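Local coordinates for surface glycoprotein (Trypanosoma brucei, PDB 5KLH) that is a transmembrane surface antigen of the insect stage and may act as a sensor through the bilobed ectodomain described here, at residues P63-V75 with A83-R95. Sequence-based numbering, arbitrary orientation.
Sequences PVSGNTDGSQLVV and APFTRRSPLHATR
Thr86 and Val74 touch through their methyl groups near one end of an antiparallel beta hairpin, built from strands 72-79 and 85-100 within the mixed sheet of this bilobed ectodomain. Thr86 CG2, anti to the backbone N and thereby turned toward the valine, lies 3.9 Å from Val74 CG1. Next, Arg87 and Val75 form a hydrogen-bonded pair, closed by Val75 N to Arg87 O and Arg87 N to Val75 O; the guanidinium of Arg87 leads off to Glu172 and the carbonyl of Gln177. Arg88 faces Val74 across a non-hydrogen-bonded pair. Its extended chain runs beside the valine, with Val74 CG2 over one guanidinium face, toward its rim, 3.7 Å from Arg88 NE, and grips Asp69 side-on in a salt bridge: OD2 receives both NE, at 3.0 Å through its anti lone pair, and NH2, from above the carboxylate plane. The carboxylate and guanidinium planes are nearly perpendicular, 86° apart. Ser89 and Leu73 make the second hydrogen-bonded pair, on the face that packs toward strands 145-164 and 197-204. At Pro90, the Gln72 side chain, bent at chi2 (-82°), lies alongside the ring, NE2 in van der Waals contact with Pro90 CB at 3.6 Å. Gln72 OE1 comes 3.2 Å from Pro90 N without a hydrogen bond, because that tertiary amide nitrogen carries no hydrogen. Leu91 then breaks the regular pairing, CD2 against Leu73 CB and tip to tip with Val64 CG2, CD1 across Thr68 CG2. A nearly straight bond (168°) joins Leu91 N to Ser71 O of the type II' turn 69-72, and a water donates to that same Ser71 O at 2.8 Å while accepting from His92 N at 2.9 Å.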
ATOM      1  N   PRO A  63       6.107   6.129  18.606  1.00 11.99           N
ATOM      2  CA  PRO A  63       6.944   7.315  18.401  1.00 13.46           C
ATOM      3  C   PRO A  63       8.174   6.981  17.568  1.00 14.81           C
ATOM      4  O   PRO A  63       8.700   5.882  17.679  1.00 15.98           O
ATOM      5  CB  PRO A  63       7.329   7.720  19.829  1.00 17.73           C
ATOM      6  CG  PRO A  63       7.244   6.432  20.615  1.00 23.38           C
ATOM      7  CD  PRO A  63       6.104   5.669  20.005  1.00 17.80           C
ATOM      8  N   VAL A  64       8.626   7.909  16.735  1.00 13.84           N
ATOM      9  CA  VAL A  64       9.843   7.661  15.974  1.00 15.94           C
ATOM     10  C   VAL A  64      11.053   7.606  16.919  1.00 20.62           C
ATOM     11  O   VAL A  64      11.907   6.712  16.823  1.00 18.61           O
ATOM     12  CB  VAL A  64      10.031   8.732  14.885  1.00 15.78           C
ATOM     13  CG1 VAL A  64      11.438   8.721  14.331  1.00 16.71           C
ATOM     14  CG2 VAL A  64       9.030   8.496  13.770  1.00 14.87           C
ATOM     15  N   SER A  65      11.105   8.552  17.850  1.00 19.40           N
ATOM     16  CA  SER A  65      12.184   8.589  18.843  1.00 18.50           C
ATOM     17  C   SER A  65      12.226   7.318  19.688  1.00 18.11           C
ATOM     18  O   SER A  65      11.229   6.925  20.310  1.00 20.60           O
ATOM     19  CB  SER A  65      12.036   9.813  19.749  1.00 24.55           C
ATOM     20  OG  SER A  65      13.174   9.952  20.583  1.00 33.45           O
ATOM     21  N   GLY A  66      13.382   6.660  19.684  1.00 22.33           N
ATOM     22  CA  GLY A  66      13.560   5.435  20.438  1.00 21.32           C
ATOM     23  C   GLY A  66      13.208   4.175  19.672  1.00 21.14           C
ATOM     24  O   GLY A  66      13.404   3.068  20.173  1.00 20.88           O
ATOM     25  N   ASN A  67      12.687   4.343  18.459  1.00 16.32           N
ATOM     26  CA  ASN A  67      12.297   3.207  17.634  1.00 17.50           C
ATOM     27  C   ASN A  67      12.915   3.296  16.247  1.00 20.05           C
ATOM     28  O   ASN A  67      12.348   2.785  15.282  1.00 15.82           O
ATOM     29  CB  ASN A  67      10.766   3.103  17.524  1.00 16.65           C
ATOM     30  CG  ASN A  67      10.117   2.750  18.844  1.00 16.69           C
ATOM     31  OD1 ASN A  67      10.366   1.673  19.402  1.00 14.94           O
ATOM     32  ND2 ASN A  67       9.265   3.645  19.347  1.00 15.37           N
ATOM     33  N   THR A  68      14.083   3.930  16.151  1.00 20.28           N
ATOM     34  CA  THR A  68      14.793   4.019  14.876  1.00 15.03           C
ATOM     35  C   THR A  68      16.060   3.170  14.829  1.00 17.94           C
ATOM     36  O   THR A  68      16.779   3.038  15.819  1.00 21.50           O
ATOM     37  CB  THR A  68      15.178   5.477  14.532  1.00 17.80           C
ATOM     38  OG1 THR A  68      16.001   6.012  15.573  1.00 31.39           O
ATOM     39  CG2 THR A  68      13.943   6.333  14.391  1.00 13.51           C
ATOM     40  N   ASP A  69      16.309   2.595  13.659  1.00 16.06           N
ATOM     41  CA  ASP A  69      17.555   1.880  13.372  1.00 16.13           C
ATOM     42  C   ASP A  69      18.082   2.490  12.099  1.00 16.48           C
ATOM     43  O   ASP A  69      17.672   2.103  11.003  1.00 16.12           O
ATOM     44  CB  ASP A  69      17.320   0.382  13.224  1.00 16.97           C
ATOM     45  CG  ASP A  69      18.565  -0.380  12.774  1.00 31.31           C
ATOM     46  OD1 ASP A  69      19.683   0.171  12.850  1.00 28.33           O
ATOM     47  OD2 ASP A  69      18.415  -1.546  12.348  1.00 32.69           O
ATOM     48  N   GLY A  70      18.958   3.479  12.248  1.00 20.20           N
ATOM     49  CA  GLY A  70      19.454   4.218  11.106  1.00 25.24           C
ATOM     50  C   GLY A  70      18.341   5.038  10.486  1.00 19.29           C
ATOM     51  O   GLY A  70      17.838   5.977  11.097  1.00 24.57           O
ATOM     52  N   SER A  71      17.942   4.671   9.276  1.00 18.23           N
ATOM     53  CA  SER A  71      16.920   5.431   8.563  1.00 19.58           C
ATOM     54  C   SER A  71      15.548   4.761   8.664  1.00 16.49           C
ATOM     55  O   SER A  71      14.565   5.254   8.096  1.00 16.86           O
ATOM     56  CB  SER A  71      17.314   5.584   7.094  1.00 31.31           C
ATOM     57  OG  SER A  71      17.305   4.323   6.435  1.00 35.12           O
ATOM     58  N   GLN A  72      15.499   3.638   9.381  1.00 15.72           N
ATOM     59  CA  GLN A  72      14.308   2.794   9.442  1.00 11.47           C
ATOM     60  C   GLN A  72      13.577   2.913  10.762  1.00 13.15           C
ATOM     61  O   GLN A  72      14.194   2.973  11.828  1.00 11.75           O
ATOM     62  CB  GLN A  72      14.681   1.322   9.220  1.00 14.33           C
ATOM     63  CG  GLN A  72      15.483   1.084   7.968  1.00 17.92           C
ATOM     64  CD  GLN A  72      14.633   0.998   6.719  1.00 18.67           C
ATOM     65  OE1 GLN A  72      13.612   0.303   6.684  1.00 23.08           O
ATOM     66  NE2 GLN A  72      15.069   1.680   5.670  1.00 29.76           N
ATOM     67  N   LEU A  73      12.251   2.937  10.690  1.00 11.04           N
ATOM     68  CA  LEU A  73      11.434   2.718  11.865  1.00  8.32           C
ATOM     69  C   LEU A  73      11.411   1.215  12.108  1.00  9.01           C
ATOM     70  O   LEU A  73      11.283   0.440  11.156  1.00 11.39           O
ATOM     71  CB  LEU A  73      10.013   3.243  11.653  1.00 11.96           C
ATOM     72  CG  LEU A  73       8.989   3.063  12.775  1.00 12.41           C
ATOM     73  CD1 LEU A  73       9.198   4.110  13.868  1.00 12.42           C
ATOM     74  CD2 LEU A  73       7.598   3.175  12.196  1.00 11.82           C
ATOM     75  N   VAL A  74      11.565   0.817  13.367  1.00  8.34           N
ATOM     76  CA  VAL A  74      11.565  -0.583  13.750  1.00 11.37           C
ATOM     77  C   VAL A  74      10.297  -0.892  14.513  1.00 12.79           C
ATOM     78  O   VAL A  74      10.111  -0.422  15.642  1.00 12.24           O
ATOM     79  CB  VAL A  74      12.797  -0.931  14.617  1.00 16.41           C
ATOM     80  CG1 VAL A  74      12.781  -2.403  14.988  1.00 13.84           C
ATOM     81  CG2 VAL A  74      14.079  -0.585  13.869  1.00 15.60           C
ATOM     82  N   VAL A  75       9.423  -1.690  13.909  1.00 11.72           N
ATOM     83  CA  VAL A  75       8.143  -2.013  14.525  1.00 13.03           C
ATOM     84  C   VAL A  75       8.155  -3.476  14.945  1.00 12.33           C
ATOM     85  O   VAL A  75       8.168  -4.370  14.107  1.00 12.10           O
ATOM     86  CB  VAL A  75       6.974  -1.737  13.563  1.00  9.88           C
ATOM     87  CG1 VAL A  75       5.646  -2.040  14.231  1.00 12.83           C
ATOM     88  CG2 VAL A  75       7.017  -0.284  13.108  1.00 11.40           C
ATOM     89  N   ALA A  83       2.132 -14.809  15.510  1.00 10.74           N
ATOM     90  CA  ALA A  83       3.558 -15.099  15.682  1.00 12.73           C
ATOM     91  C   ALA A  83       4.361 -13.810  15.571  1.00 13.43           C
ATOM     92  O   ALA A  83       4.236 -13.100  14.581  1.00 13.58           O
ATOM     93  CB  ALA A  83       4.044 -16.104  14.651  1.00 14.68           C
ATOM     94  N   PRO A  84       5.176 -13.495  16.594  1.00  9.98           N
ATOM     95  CA  PRO A  84       5.873 -12.208  16.562  1.00 14.32           C
ATOM     96  C   PRO A  84       6.709 -12.005  15.303  1.00 12.83           C
ATOM     97  O   PRO A  84       7.298 -12.950  14.754  1.00 14.88           O
ATOM     98  CB  PRO A  84       6.767 -12.266  17.802  1.00 18.78           C
ATOM     99  CG  PRO A  84       6.039 -13.192  18.731  1.00 18.35           C
ATOM    100  CD  PRO A  84       5.411 -14.223  17.854  1.00 13.78           C
ATOM    101  N   PHE A  85       6.744 -10.758  14.845  1.00 11.81           N
ATOM    102  CA  PHE A  85       7.601 -10.399  13.733  1.00 11.96           C
ATOM    103  C   PHE A  85       7.952  -8.937  13.804  1.00 12.60           C
ATOM    104  O   PHE A  85       7.273  -8.155  14.490  1.00 11.24           O
ATOM    105  CB  PHE A  85       6.951 -10.753  12.378  1.00 13.75           C
ATOM    106  CG  PHE A  85       5.740  -9.937  12.021  1.00 15.34           C
ATOM    107  CD1 PHE A  85       4.487 -10.290  12.494  1.00 12.59           C
ATOM    108  CD2 PHE A  85       5.847  -8.855  11.162  1.00 12.93           C
ATOM    109  CE1 PHE A  85       3.356  -9.553  12.146  1.00 13.16           C
ATOM    110  CE2 PHE A  85       4.720  -8.116  10.808  1.00 11.20           C
ATOM    111  CZ  PHE A  85       3.483  -8.462  11.300  1.00 11.83           C
ATOM    112  N   THR A  86       9.026  -8.576  13.109  1.00 12.03           N
ATOM    113  CA  THR A  86       9.457  -7.190  13.010  1.00 10.58           C
ATOM    114  C   THR A  86       9.301  -6.676  11.586  1.00 12.31           C
ATOM    115  O   THR A  86       9.619  -7.373  10.625  1.00 14.85           O
ATOM    116  CB  THR A  86      10.929  -7.024  13.444  1.00 14.22           C
ATOM    117  OG1 THR A  86      11.065  -7.404  14.819  1.00 16.72           O
ATOM    118  CG2 THR A  86      11.394  -5.572  13.292  1.00 12.30           C
ATOM    119  N   ARG A  87       8.808  -5.452  11.457  1.00 10.86           N
ATOM    120  CA  ARG A  87       8.905  -4.744  10.193  1.00 11.43           C
ATOM    121  C   ARG A  87       9.776  -3.528  10.386  1.00 14.63           C
ATOM    122  O   ARG A  87       9.522  -2.710  11.288  1.00 11.81           O
ATOM    123  CB  ARG A  87       7.532  -4.319   9.664  1.00 12.53           C
ATOM    124  CG  ARG A  87       7.627  -3.404   8.444  1.00 12.56           C
ATOM    125  CD  ARG A  87       8.020  -4.192   7.193  1.00 13.58           C
ATOM    126  NE  ARG A  87       6.973  -5.144   6.842  1.00 15.60           N
ATOM    127  CZ  ARG A  87       5.942  -4.862   6.043  1.00 14.86           C
ATOM    128  NH1 ARG A  87       5.828  -3.661   5.477  1.00 16.76           N
ATOM    129  NH2 ARG A  87       5.025  -5.790   5.802  1.00 12.70           N
ATOM    130  N   ARG A  88      10.806  -3.429   9.554  1.00  7.84           N
ATOM    131  CA  ARG A  88      11.541  -2.185   9.366  1.00  7.55           C
ATOM    132  C   ARG A  88      11.036  -1.482   8.119  1.00 13.40           C
ATOM    133  O   ARG A  88      10.902  -2.104   7.075  1.00 14.80           O
ATOM    134  CB  ARG A  88      13.037  -2.463   9.250  1.00  9.42           C
ATOM    135  CG  ARG A  88      13.705  -2.683  10.585  1.00 11.22           C
ATOM    136  CD  ARG A  88      15.158  -3.104  10.412  1.00 19.20           C
ATOM    137  NE  ARG A  88      15.879  -2.978  11.677  1.00 17.26           N
ATOM    138  CZ  ARG A  88      15.759  -3.832  12.682  1.00 20.09           C
ATOM    139  NH1 ARG A  88      14.956  -4.874  12.570  1.00 16.47           N
ATOM    140  NH2 ARG A  88      16.453  -3.649  13.801  1.00 26.74           N
ATOM    141  N   SER A  89      10.732  -0.191   8.227  1.00 11.13           N
ATOM    142  CA  SER A  89      10.202   0.559   7.098  1.00 10.48           C
ATOM    143  C   SER A  89      10.912   1.896   7.100  1.00  9.12           C
ATOM    144  O   SER A  89      11.119   2.463   8.172  1.00 13.42           O
ATOM    145  CB  SER A  89       8.683   0.745   7.218  1.00 10.79           C
ATOM    146  OG  SER A  89       8.114   1.197   5.997  1.00 13.09           O
ATOM    147  N   PRO A  90      11.272   2.415   5.917  1.00 12.05           N
ATOM    148  CA  PRO A  90      12.032   3.668   5.905  1.00 11.79           C
ATOM    149  C   PRO A  90      11.198   4.851   6.385  1.00 12.71           C
ATOM    150  O   PRO A  90      10.065   5.005   5.935  1.00 13.54           O
ATOM    151  CB  PRO A  90      12.427   3.835   4.430  1.00 16.29           C
ATOM    152  CG  PRO A  90      11.456   3.016   3.678  1.00 19.68           C
ATOM    153  CD  PRO A  90      11.101   1.856   4.566  1.00 14.60           C
ATOM    154  N   LEU A  91      11.761   5.661   7.281  1.00 10.91           N
ATOM    155  CA  LEU A  91      11.093   6.888   7.746  1.00 10.20           C
ATOM    156  C   LEU A  91      10.859   7.867   6.613  1.00 14.35           C
ATOM    157  O   LEU A  91       9.876   8.615   6.607  1.00 10.11           O
ATOM    158  CB  LEU A  91      11.917   7.557   8.829  1.00 13.46           C
ATOM    159  CG  LEU A  91      12.008   6.758  10.123  1.00 17.24           C
ATOM    160  CD1 LEU A  91      13.110   7.323  10.996  1.00 21.49           C
ATOM    161  CD2 LEU A  91      10.677   6.791  10.842  1.00 13.49           C
ATOM    162  N   HIS A  92      11.778   7.852   5.656  1.00 13.32           N
ATOM    163  CA  HIS A  92      11.709   8.733   4.505  1.00 12.36           C
ATOM    164  C   HIS A  92      12.033   7.946   3.260  1.00 11.78           C
ATOM    165  O   HIS A  92      12.971   7.157   3.251  1.00 14.95           O
ATOM    166  CB  HIS A  92      12.683   9.905   4.657  1.00 12.10           C
ATOM    167  CG  HIS A  92      13.026  10.564   3.359  1.00 13.89           C
ATOM    168  ND1 HIS A  92      14.276  10.470   2.783  1.00 16.77           N
ATOM    169  CD2 HIS A  92      12.271  11.302   2.510  1.00 15.87           C
ATOM    170  CE1 HIS A  92      14.277  11.128   1.635  1.00 12.29           C
ATOM    171  NE2 HIS A  92      13.078  11.650   1.452  1.00 15.55           N
ATOM    172  N   ALA A  93      11.274   8.158   2.198  1.00 11.84           N
ATOM    173  CA  ALA A  93      11.601   7.539   0.930  1.00 17.25           C
ATOM    174  C   ALA A  93      11.624   8.576  -0.171  1.00 19.61           C
ATOM    175  O   ALA A  93      10.896   9.576  -0.132  1.00 13.04           O
ATOM    176  CB  ALA A  93      10.608   6.421   0.595  1.00 18.33           C
ATOM    177  N   THR A  94      12.489   8.330  -1.144  1.00 17.48           N
ATOM    178  CA  THR A  94      12.538   9.116  -2.353  1.00 18.29           C
ATOM    179  C   THR A  94      11.845   8.325  -3.443  1.00 18.97           C
ATOM    180  O   THR A  94      12.405   7.371  -3.980  1.00 21.77           O
ATOM    181  CB  THR A  94      13.973   9.428  -2.751  1.00 22.07           C
ATOM    182  OG1 THR A  94      14.605  10.148  -1.685  1.00 21.20           O
ATOM    183  CG2 THR A  94      14.005  10.258  -4.018  1.00 21.22           C
ATOM    184  N   ARG A  95      10.614   8.707  -3.746  1.00 16.11           N
ATOM    185  CA  ARG A  95       9.810   7.960  -4.702  1.00 17.71           C
ATOM    186  C   ARG A  95      10.123   8.420  -6.120  1.00 20.32           C
ATOM    187  O   ARG A  95      10.009   9.604  -6.432  1.00 21.24           O
ATOM    188  CB  ARG A  95       8.323   8.139  -4.373  1.00 21.15           C
ATOM    189  CG  ARG A  95       7.389   7.153  -5.043  1.00 35.01           C
ATOM    190  CD  ARG A  95       5.933   7.602  -4.895  1.00 46.39           C
ATOM    191  NE  ARG A  95       5.396   7.395  -3.547  1.00 52.41           N
ATOM    192  CZ  ARG A  95       4.319   8.014  -3.059  1.00 51.66           C
ATOM    193  NH1 ARG A  95       3.660   8.904  -3.789  1.00 46.67           N
ATOM    194  NH2 ARG A  95       3.903   7.752  -1.827  1.00 39.18           N
TER
HETATM  195  O   HOH W   1      14.570   7.045   5.989  1.00 20.23           O